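Local atomic coordinates of putative cathepsin d (Ixodes ricinus, PDB entry 5N7Q), a protein that probably cleaves proteins as a pepsin-like aspartic endopeptidase of the A1 family, and binds the inhibitor pepstatin A. Residues V17-I22 / Q32-D36; S39-P45 / D122-A128; Y159-D163 / D316-P321. All coordinates share one frame; numbering follows the deposited sequence.

Contact 1 of 3, residues V17-I22 / Q32-D36. Unlike the reference sequence in segment 17-22: V17 (reference Glu).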
loop_
_atom_site.group_PDB
_atom_site.type_symbol
_atom_site.label_atom_id
_atom_site.label_comp_id
_atom_site.label_asym_id
_atom_site.label_seq_id
_atom_site.Cartn_x
_atom_site.Cartn_y
_atom_site.Cartn_z
ATOM N N VAL A 17 8.910 -1.207 0.775
ATOM C CA VAL A 17 8.053 -1.242 -0.410
ATOM C C VAL A 17 7.983 -2.652 -0.971
ATOM O O VAL A 17 8.952 -3.425 -0.903
ATOM C CB VAL A 17 8.525 -0.258 -1.509
ATOM C CG1 VAL A 17 8.411 1.204 -1.077
ATOM C CG2 VAL A 17 9.951 -0.524 -1.910
ATOM N N TYR A 18 6.842 -2.943 -1.581
ATOM C CA TYR A 18 6.559 -4.214 -2.231
ATOM C C TYR A 18 6.141 -3.913 -3.659
ATOM O O TYR A 18 5.435 -2.939 -3.912
ATOM C CB TYR A 18 5.459 -4.961 -1.469
ATOM C CG TYR A 18 5.824 -5.325 -0.051
ATOM C CD1 TYR A 18 5.775 -4.375 0.970
ATOM C CD2 TYR A 18 6.183 -6.628 0.272
ATOM C CE1 TYR A 18 6.128 -4.728 2.270
ATOM C CE2 TYR A 18 6.520 -6.975 1.576
ATOM C CZ TYR A 18 6.478 -6.021 2.551
ATOM O OH TYR A 18 6.813 -6.350 3.845
ATOM N N TYR A 19 6.623 -4.707 -4.598
ATOM C CA TYR A 19 6.306 -4.467 -6.006
ATOM C C TYR A 19 6.340 -5.745 -6.793
ATOM O O TYR A 19 6.990 -6.732 -6.399
ATOM C CB TYR A 19 7.270 -3.441 -6.606
ATOM C CG TYR A 19 8.711 -3.713 -6.291
ATOM C CD1 TYR A 19 9.251 -3.264 -5.083
ATOM C CD2 TYR A 19 9.557 -4.381 -7.189
ATOM C CE1 TYR A 19 10.561 -3.492 -4.750
ATOM C CE2 TYR A 19 10.898 -4.600 -6.856
ATOM C CZ TYR A 19 11.371 -4.158 -5.631
ATOM O OH TYR A 19 12.675 -4.310 -5.210
ATOM N N GLY A 20 5.595 -5.751 -7.895
ATOM C CA GLY A 20 5.468 -6.958 -8.711
ATOM C C GLY A 20 5.414 -6.671 -10.199
ATOM O O GLY A 20 5.206 -5.524 -10.621
ATOM N N PRO A 21 5.587 -7.700 -10.998
ATOM C CA PRO A 21 5.589 -7.549 -12.438
ATOM C C PRO A 21 4.224 -7.381 -13.106
ATOM O O PRO A 21 3.244 -7.993 -12.706
ATOM C CB PRO A 21 6.235 -8.851 -12.903
ATOM C CG PRO A 21 5.772 -9.838 -11.890
ATOM C CD PRO A 21 5.879 -9.089 -10.602
ATOM N N ILE A 22 4.212 -6.537 -14.137
ATOM C CA ILE A 22 3.068 -6.439 -15.049
ATOM C C ILE A 22 3.638 -6.293 -16.439
ATOM O O ILE A 22 4.807 -6.002 -16.589
ATOM C CB ILE A 22 2.083 -5.271 -14.740
ATOM C CG1 ILE A 22 2.709 -3.880 -14.956
ATOM C CG2 ILE A 22 1.517 -5.407 -13.324
ATOM C CD1 ILE A 22 1.729 -2.711 -14.884
ATOM N N GLN A 32 7.800 -3.225 -13.389
ATOM C CA GLN A 32 7.546 -3.513 -11.969
ATOM C C GLN A 32 6.751 -2.382 -11.397
ATOM O O GLN A 32 7.070 -1.212 -11.616
ATOM C CB GLN A 32 8.854 -3.650 -11.213
ATOM C CG GLN A 32 9.717 -4.793 -11.723
ATOM C CD GLN A 32 9.164 -6.142 -11.372
ATOM O OE1 GLN A 32 8.426 -6.285 -10.400
ATOM N NE2 GLN A 32 9.512 -7.161 -12.165
ATOM N N VAL A 33 5.715 -2.696 -10.629
ATOM C CA VAL A 33 4.864 -1.652 -10.028
ATOM C C VAL A 33 4.547 -1.972 -8.586
ATOM O O VAL A 33 4.487 -3.120 -8.199
ATOM C CB VAL A 33 3.533 -1.469 -10.793
ATOM C CG1 VAL A 33 3.798 -0.898 -12.173
ATOM C CG2 VAL A 33 2.722 -2.753 -10.915
ATOM N N ILE A 34 4.350 -0.921 -7.796
ATOM C CA ILE A 34 3.807 -1.087 -6.462
ATOM C C ILE A 34 2.282 -1.194 -6.607
ATOM O O ILE A 34 1.659 -0.382 -7.312
ATOM C CB ILE A 34 4.344 -0.012 -5.487
ATOM C CG1 ILE A 34 3.776 -0.213 -4.081
ATOM C CG2 ILE A 34 4.107 1.406 -5.974
ATOM C CD1 ILE A 34 4.633 0.451 -3.022
ATOM N N PHE A 35 1.719 -2.203 -5.943
ATOM C CA PHE A 35 0.276 -2.402 -5.886
ATOM C C PHE A 35 -0.244 -1.650 -4.682
ATOM O O PHE A 35 0.067 -2.013 -3.555
ATOM C CB PHE A 35 -0.067 -3.890 -5.817
ATOM C CG PHE A 35 0.179 -4.599 -7.138
ATOM C CD1 PHE A 35 1.448 -4.981 -7.519
ATOM C CD2 PHE A 35 -0.867 -4.817 -8.041
ATOM C CE1 PHE A 35 1.689 -5.573 -8.743
ATOM C CE2 PHE A 35 -0.630 -5.438 -9.266
ATOM C CZ PHE A 35 0.651 -5.806 -9.623
ATOM N N ASP A 36 -0.996 -0.577 -4.938
ATOM C CA ASP A 36 -1.242 0.477 -3.951
ATOM C C ASP A 36 -2.746 0.639 -3.689
ATOM O O ASP A 36 -3.464 1.274 -4.473
ATOM C CB ASP A 36 -0.649 1.817 -4.480
ATOM C CG ASP A 36 -0.956 2.991 -3.596
ATOM O OD1 ASP A 36 -1.153 2.746 -2.393
ATOM O OD2 ASP A 36 -0.897 4.125 -4.097
HETATM O O HOH W 1 3.058 -4.087 -4.412
#
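V33 O takes the N-H of G20 at 2.9 Å, and V33 N returns a bond of the same length to G20 O. This is the hydrogen-bonded antiparallel pair of the hairpin formed by strands 17-24 and 29-36, in the N-terminal lobe of the pepsin-like fold. Both bonds are fairly straight. The two segments run 125° apart, well short of antiparallel, so they cross and diverge. G20 O also has Q32 CA beside it, in a C-H...O contact of 3.4 Å.

Next along, P21 and Q32 make the non-hydrogen-bonded pair. The bent side chain of Q32 swings back over the G20-P21 peptide. Its CB lies 4.1 Å from CD2 of the Y19 ring, and its amide plane stands nearly upright to that ring, 79° apart. On the face that carries V33, I22 holds CG1 between its backbone N and carbonyl carbon (chi1 66°), which leaves CG2 beside the N. This methyl meets V33 CG2 at 3.8 Å, while I22 CD1 touches the other V33 methyl. I22 CG2 also reaches F35 CZ at 3.8 Å, the two side chains running past each other head to tail.

The 32-36 strand ends at D36, the predicted catalytic aspartate, whose OD1 bonds to the inhibitor. F35 O receives T228 OG1 from the other lobe, consistent with the "fireman's grip" of this family. Where the strands diverge, a water takes over the pairing. It accepts from F35 N at 2.8 Å and gives a weak bond to Y18 O.

Contact 2 of 3, residues S39-P45 / D122-A128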
loop_
_atom_site.group_PDB
_atom_site.type_symbol
_atom_site.label_atom_id
_atom_site.label_comp_id
_atom_site.label_asym_id
_atom_site.label_seq_id
_atom_site.Cartn_x
_atom_site.Cartn_y
_atom_site.Cartn_z
ATOM N N SER A 39 -4.428 4.427 -3.758
ATOM C CA SER A 39 -4.611 5.246 -4.935
ATOM C C SER A 39 -5.299 4.409 -5.996
ATOM O O SER A 39 -5.426 3.204 -5.812
ATOM C CB SER A 39 -3.287 5.822 -5.428
ATOM O OG SER A 39 -2.460 4.819 -6.010
ATOM N N ALA A 40 -5.784 5.056 -7.060
ATOM C CA ALA A 40 -6.642 4.374 -8.054
ATOM C C ALA A 40 -6.092 4.377 -9.485
ATOM O O ALA A 40 -6.704 3.758 -10.354
ATOM C CB ALA A 40 -8.060 4.930 -8.030
ATOM N N ASN A 41 -4.940 5.000 -9.714
ATOM C CA ASN A 41 -4.394 5.169 -11.076
ATOM C C ASN A 41 -3.235 4.224 -11.340
ATOM O O ASN A 41 -2.452 3.914 -10.419
ATOM C CB ASN A 41 -3.913 6.603 -11.281
ATOM C CG ASN A 41 -5.056 7.582 -11.367
ATOM O OD1 ASN A 41 -5.575 8.000 -10.348
ATOM N ND2 ASN A 41 -5.484 7.908 -12.592
ATOM N N LEU A 42 -3.113 3.798 -12.596
ATOM C CA LEU A 42 -1.928 3.107 -13.097
ATOM C C LEU A 42 -1.074 4.105 -13.867
ATOM O O LEU A 42 -1.579 4.831 -14.729
ATOM C CB LEU A 42 -2.324 1.976 -14.039
ATOM C CG LEU A 42 -1.210 1.224 -14.778
ATOM C CD1 LEU A 42 -0.178 0.553 -13.899
ATOM C CD2 LEU A 42 -1.903 0.233 -15.683
ATOM N N TRP A 43 0.227 4.137 -13.584
ATOM C CA TRP A 43 1.143 4.923 -14.436
ATOM C C TRP A 43 2.513 4.277 -14.508
ATOM O O TRP A 43 2.907 3.519 -13.630
ATOM C CB TRP A 43 1.257 6.387 -13.993
ATOM C CG TRP A 43 1.844 6.593 -12.626
ATOM C CD1 TRP A 43 1.142 6.728 -11.435
ATOM C CD2 TRP A 43 3.222 6.642 -12.279
ATOM N NE1 TRP A 43 2.011 6.864 -10.398
ATOM C CE2 TRP A 43 3.295 6.773 -10.872
ATOM C CE3 TRP A 43 4.412 6.525 -13.009
ATOM C CZ2 TRP A 43 4.513 6.881 -10.193
ATOM C CZ3 TRP A 43 5.628 6.628 -12.325
ATOM C CH2 TRP A 43 5.654 6.784 -10.934
ATOM N N LEU A 44 3.205 4.584 -15.600
ATOM C CA LEU A 44 4.544 4.076 -15.929
ATOM C C LEU A 44 5.339 5.191 -16.582
ATOM O O LEU A 44 4.745 6.117 -17.162
ATOM C CB LEU A 44 4.452 2.886 -16.882
ATOM C CG LEU A 44 3.798 1.623 -16.309
ATOM C CD1 LEU A 44 3.455 0.675 -17.420
ATOM C CD2 LEU A 44 4.659 0.997 -15.215
ATOM N N PRO A 45 6.688 5.112 -16.525
ATOM C CA PRO A 45 7.487 6.126 -17.237
ATOM C C PRO A 45 7.295 6.032 -18.751
ATOM O O PRO A 45 7.234 4.947 -19.286
ATOM C CB PRO A 45 8.936 5.742 -16.867
ATOM C CG PRO A 45 8.806 4.830 -15.659
ATOM C CD PRO A 45 7.544 4.082 -15.926
ATOM N N ASP A 122 8.921 0.805 -11.403
ATOM C CA ASP A 122 8.742 1.793 -12.485
ATOM C C ASP A 122 7.540 2.661 -12.293
ATOM O O ASP A 122 7.508 3.773 -12.803
ATOM C CB ASP A 122 8.642 1.082 -13.817
ATOM C CG ASP A 122 9.807 0.132 -14.042
ATOM O OD1 ASP A 122 10.973 0.582 -13.972
ATOM O OD2 ASP A 122 9.579 -1.091 -14.161
ATOM N N GLY A 123 6.537 2.182 -11.581
ATOM C CA GLY A 123 5.322 2.960 -11.415
ATOM C C GLY A 123 4.419 2.371 -10.376
ATOM O O GLY A 123 4.830 1.536 -9.572
ATOM N N ILE A 124 3.181 2.850 -10.380
ATOM C CA ILE A 124 2.217 2.508 -9.335
ATOM C C ILE A 124 0.951 1.987 -10.009
ATOM O O ILE A 124 0.548 2.520 -11.020
ATOM C CB ILE A 124 1.858 3.729 -8.468
ATOM C CG1 ILE A 124 3.133 4.267 -7.780
ATOM C CG2 ILE A 124 0.730 3.383 -7.475
ATOM C CD1 ILE A 124 2.956 5.529 -6.964
ATOM N N LEU A 125 0.376 0.931 -9.439
ATOM C CA LEU A 125 -0.889 0.372 -9.911
ATOM C C LEU A 125 -1.862 0.495 -8.756
ATOM O O LEU A 125 -1.803 -0.268 -7.746
ATOM C CB LEU A 125 -0.719 -1.083 -10.376
ATOM C CG LEU A 125 -1.914 -1.724 -11.113
ATOM C CD1 LEU A 125 -1.435 -2.885 -12.001
ATOM C CD2 LEU A 125 -2.978 -2.185 -10.134
ATOM N N GLY A 126 -2.749 1.475 -8.868
ATOM C CA GLY A 126 -3.700 1.737 -7.792
ATOM C C GLY A 126 -4.846 0.738 -7.743
ATOM O O GLY A 126 -5.374 0.328 -8.766
ATOM N N LEU A 127 -5.223 0.359 -6.519
ATOM C CA LEU A 127 -6.251 -0.623 -6.200
ATOM C C LEU A 127 -7.360 -0.058 -5.308
ATOM O O LEU A 127 -8.201 -0.824 -4.782
ATOM C CB LEU A 127 -5.618 -1.845 -5.528
ATOM C CG LEU A 127 -4.682 -2.701 -6.386
ATOM C CD1 LEU A 127 -3.968 -3.702 -5.499
ATOM C CD2 LEU A 127 -5.472 -3.417 -7.488
ATOM N N ALA A 128 -7.421 1.273 -5.216
ATOM C CA ALA A 128 -8.481 1.966 -4.471
ATOM C C ALA A 128 -9.738 2.058 -5.321
ATOM O O ALA A 128 -9.785 1.573 -6.454
ATOM C CB ALA A 128 -8.010 3.339 -4.029
HETATM O O HOH W 2 -5.393 1.137 -11.404
#
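A128 N gives its hydrogen to S39 O at 2.8 Å, where the chain beyond D36 turns into strand 42-45. That strand runs antiparallel to 123-126, which lies between it and strand 29-36. The arrangement is the psi motif that carries an active-site loop in pepsin-like proteases.

Two glycines make the hollows. At G126 the backbones close in, with CA atoms of A40 and G126 4.0 Å apart, and S39 O sits against G126 CA. A water bridges A40 O and G126 O beside this close approach. G126 N bonds to N41 O from well above the carbonyl plane. At G123 the bare CA lies over the six-membered ring of W43, 3.9 Å from its centroid and only 13° off the normal, a CH-pi contact. A chi1 of 63° folds the indole across the neighbouring strand. I124 packs beside it: its CG1 lies on W43 CZ2 at 3.8 Å, and the indole NE1 bonds to Y79 OH.

On the opposite face, L42 bends its CD1 in against L125 CB at 3.9 Å. At the far end the P45 ring rests on D122, with P45 CD 3.1 Å from D122 O.

Contact 3 of 3, residues Y159-D163 / D316-P321. Unlike the reference sequence in segment 159-163: L160 (reference Arg).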
loop_
_atom_site.group_PDB
_atom_site.type_symbol
_atom_site.label_atom_id
_atom_site.label_comp_id
_atom_site.label_asym_id
_atom_site.label_seq_id
_atom_site.Cartn_x
_atom_site.Cartn_y
_atom_site.Cartn_z
ATOM N N TYR A 159 -1.024 -10.693 0.920
ATOM C CA TYR A 159 -0.033 -11.208 1.838
ATOM C C TYR A 159 1.248 -10.402 1.671
ATOM O O TYR A 159 1.758 -10.306 0.540
ATOM C CB TYR A 159 0.235 -12.698 1.521
ATOM C CG TYR A 159 1.487 -13.235 2.162
ATOM C CD1 TYR A 159 1.640 -13.230 3.541
ATOM C CD2 TYR A 159 2.545 -13.703 1.384
ATOM C CE1 TYR A 159 2.810 -13.660 4.139
ATOM C CE2 TYR A 159 3.709 -14.180 1.973
ATOM C CZ TYR A 159 3.834 -14.158 3.348
ATOM O OH TYR A 159 5.008 -14.594 3.938
ATOM N N LEU A 160 1.789 -9.874 2.778
ATOM C CA LEU A 160 3.087 -9.203 2.807
ATOM C C LEU A 160 3.980 -9.924 3.798
ATOM O O LEU A 160 3.633 -10.054 4.953
ATOM C CB LEU A 160 2.948 -7.739 3.193
ATOM C CG LEU A 160 1.987 -6.899 2.345
ATOM C CD1 LEU A 160 1.922 -5.474 2.880
ATOM C CD2 LEU A 160 2.352 -6.875 0.866
ATOM N N ASN A 161 5.107 -10.432 3.306
ATOM C CA ASN A 161 6.118 -11.024 4.152
ATOM C C ASN A 161 6.885 -9.910 4.841
ATOM O O ASN A 161 7.357 -8.976 4.185
ATOM C CB ASN A 161 7.046 -11.872 3.307
ATOM C CG ASN A 161 7.864 -12.851 4.139
ATOM O OD1 ASN A 161 8.134 -12.641 5.340
ATOM N ND2 ASN A 161 8.293 -13.929 3.491
ATOM N N ARG A 162 6.969 -9.981 6.162
ATOM C CA ARG A 162 7.704 -8.983 6.951
ATOM C C ARG A 162 9.144 -9.345 7.289
ATOM O O ARG A 162 9.823 -8.624 8.037
ATOM C CB ARG A 162 6.893 -8.587 8.178
ATOM C CG ARG A 162 5.529 -7.997 7.827
ATOM C CD ARG A 162 5.626 -6.688 7.059
ATOM N NE ARG A 162 6.208 -5.600 7.843
ATOM C CZ ARG A 162 6.657 -4.453 7.329
ATOM N NH1 ARG A 162 6.716 -4.265 6.012
ATOM N NH2 ARG A 162 7.122 -3.505 8.153
ATOM N N ASP A 163 9.607 -10.466 6.720
ATOM C CA ASP A 163 11.017 -10.866 6.787
ATOM C C ASP A 163 11.663 -10.676 5.418
ATOM O O ASP A 163 11.462 -11.501 4.517
ATOM C CB ASP A 163 11.159 -12.303 7.242
ATOM C CG ASP A 163 12.592 -12.739 7.357
ATOM O OD1 ASP A 163 13.500 -11.915 7.107
ATOM O OD2 ASP A 163 12.760 -13.922 7.747
ATOM N N ASP A 316 2.020 -1.231 5.695
ATOM C CA ASP A 316 2.625 -2.555 5.659
ATOM C C ASP A 316 2.966 -3.087 7.056
ATOM O O ASP A 316 2.951 -4.290 7.295
ATOM C CB ASP A 316 3.878 -2.572 4.783
ATOM C CG ASP A 316 3.638 -2.105 3.352
ATOM O OD1 ASP A 316 2.474 -2.234 2.861
ATOM O OD2 ASP A 316 4.617 -1.620 2.708
ATOM N N VAL A 317 3.269 -2.200 7.998
ATOM C CA VAL A 317 3.480 -2.638 9.394
ATOM C C VAL A 317 2.301 -3.465 9.928
ATOM O O VAL A 317 2.497 -4.454 10.643
ATOM C CB VAL A 317 3.759 -1.415 10.301
ATOM C CG1 VAL A 317 3.467 -1.721 11.757
ATOM C CG2 VAL A 317 5.176 -0.946 10.091
ATOM N N PHE A 318 1.075 -3.062 9.571
ATOM C CA PHE A 318 -0.157 -3.783 9.951
ATOM C C PHE A 318 -0.528 -4.894 8.985
ATOM O O PHE A 318 -0.919 -6.000 9.405
ATOM C CB PHE A 318 -1.352 -2.802 10.073
ATOM C CG PHE A 318 -2.563 -3.374 10.735
ATOM C CD1 PHE A 318 -2.679 -3.371 12.116
ATOM C CD2 PHE A 318 -3.588 -3.930 9.995
ATOM C CE1 PHE A 318 -3.788 -3.897 12.734
ATOM C CE2 PHE A 318 -4.693 -4.483 10.619
ATOM C CZ PHE A 318 -4.814 -4.451 11.968
ATOM N N LEU A 319 -0.385 -4.621 7.694
ATOM C CA LEU A 319 -0.897 -5.517 6.660
ATOM C C LEU A 319 0.013 -6.719 6.433
ATOM O O LEU A 319 -0.371 -7.658 5.746
ATOM C CB LEU A 319 -1.089 -4.714 5.347
ATOM C CG LEU A 319 -2.072 -3.537 5.417
ATOM C CD1 LEU A 319 -1.974 -2.728 4.120
ATOM C CD2 LEU A 319 -3.481 -4.007 5.686
ATOM N N GLY A 320 1.200 -6.718 7.015
ATOM C CA GLY A 320 2.039 -7.922 7.071
ATOM C C GLY A 320 1.553 -8.973 8.049
ATOM O O GLY A 320 1.320 -10.129 7.676
ATOM N N PRO A 321 1.416 -8.607 9.333
ATOM C CA PRO A 321 0.956 -9.621 10.315
ATOM C C PRO A 321 -0.523 -10.000 10.152
ATOM O O PRO A 321 -0.948 -11.038 10.671
ATOM C CB PRO A 321 1.246 -8.963 11.691
ATOM C CG PRO A 321 1.445 -7.524 11.400
ATOM C CD PRO A 321 2.007 -7.436 10.010
HETATM O O HOH W 3 0.099 -10.329 5.094
HETATM O O HOH W 4 4.991 -5.621 10.558
#
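The end of strand 155-160 passes the short helix that starts at D316, and the chains come closest at L160 and G320, with CA atoms 4.6 Å apart. G320 CA points a hydrogen toward L160 O, a C-H...O contact of 3.4 Å. A water ties the same place together. It accepts from L160 N and donates to both L319 O and G320 O.

L160 reaches toward the helix. Its CD1 lies 3.3 Å from D316 OD1 and 4.0 Å from L319 CB, so one methyl touches both D316 and L319. R162 covers about as much. R162 CG rests on G320 CA at 3.6 Å; beyond it the chain bends at chi2 (-64°) and chi3 (-66°), which turns the guanidinium over the D316 backbone. One face lies against that backbone: D316 O is 3.5 Å above the guanidinium plane, toward the rim. The D316 carboxylate is not paired with it; NH1 and OD2 stay 4.7 Å apart. R162 NH1 bonds instead to D15 O and Y18 OH. R162 NE reaches V317 O through a second water.

The helix belongs to the C-terminal lobe and leads through G320 and P321 into strand 322-327. That strand pairs with 155-160, so the contact sits at the ends of two inner strands of the interdomain sheet, with Y18 of strand 17-24 against L160 and D316.

Along the chain the three contacts follow in series: contact 1, contact 2, contact 3. The first two share the N-terminal lobe. Their centres are about 9 Å apart, and strand 29-36 lies alongside strand 123-126, tied by probable bonds such as I34 O to L125 N. Contact 3 lies about 15 Å from contact 1 and about 20 Å from contact 2, centre to centre. It has no touch with contact 2, about 10 Å away at the nearest atoms. Y18 links contacts 1 and 3, its OH probably bonding to N161 O. Contacts 1 and 2 thus frame the D36 loop from one lobe. Contact 3 brings a helix near the second predicted catalytic aspartate, D227, against the joining sheet.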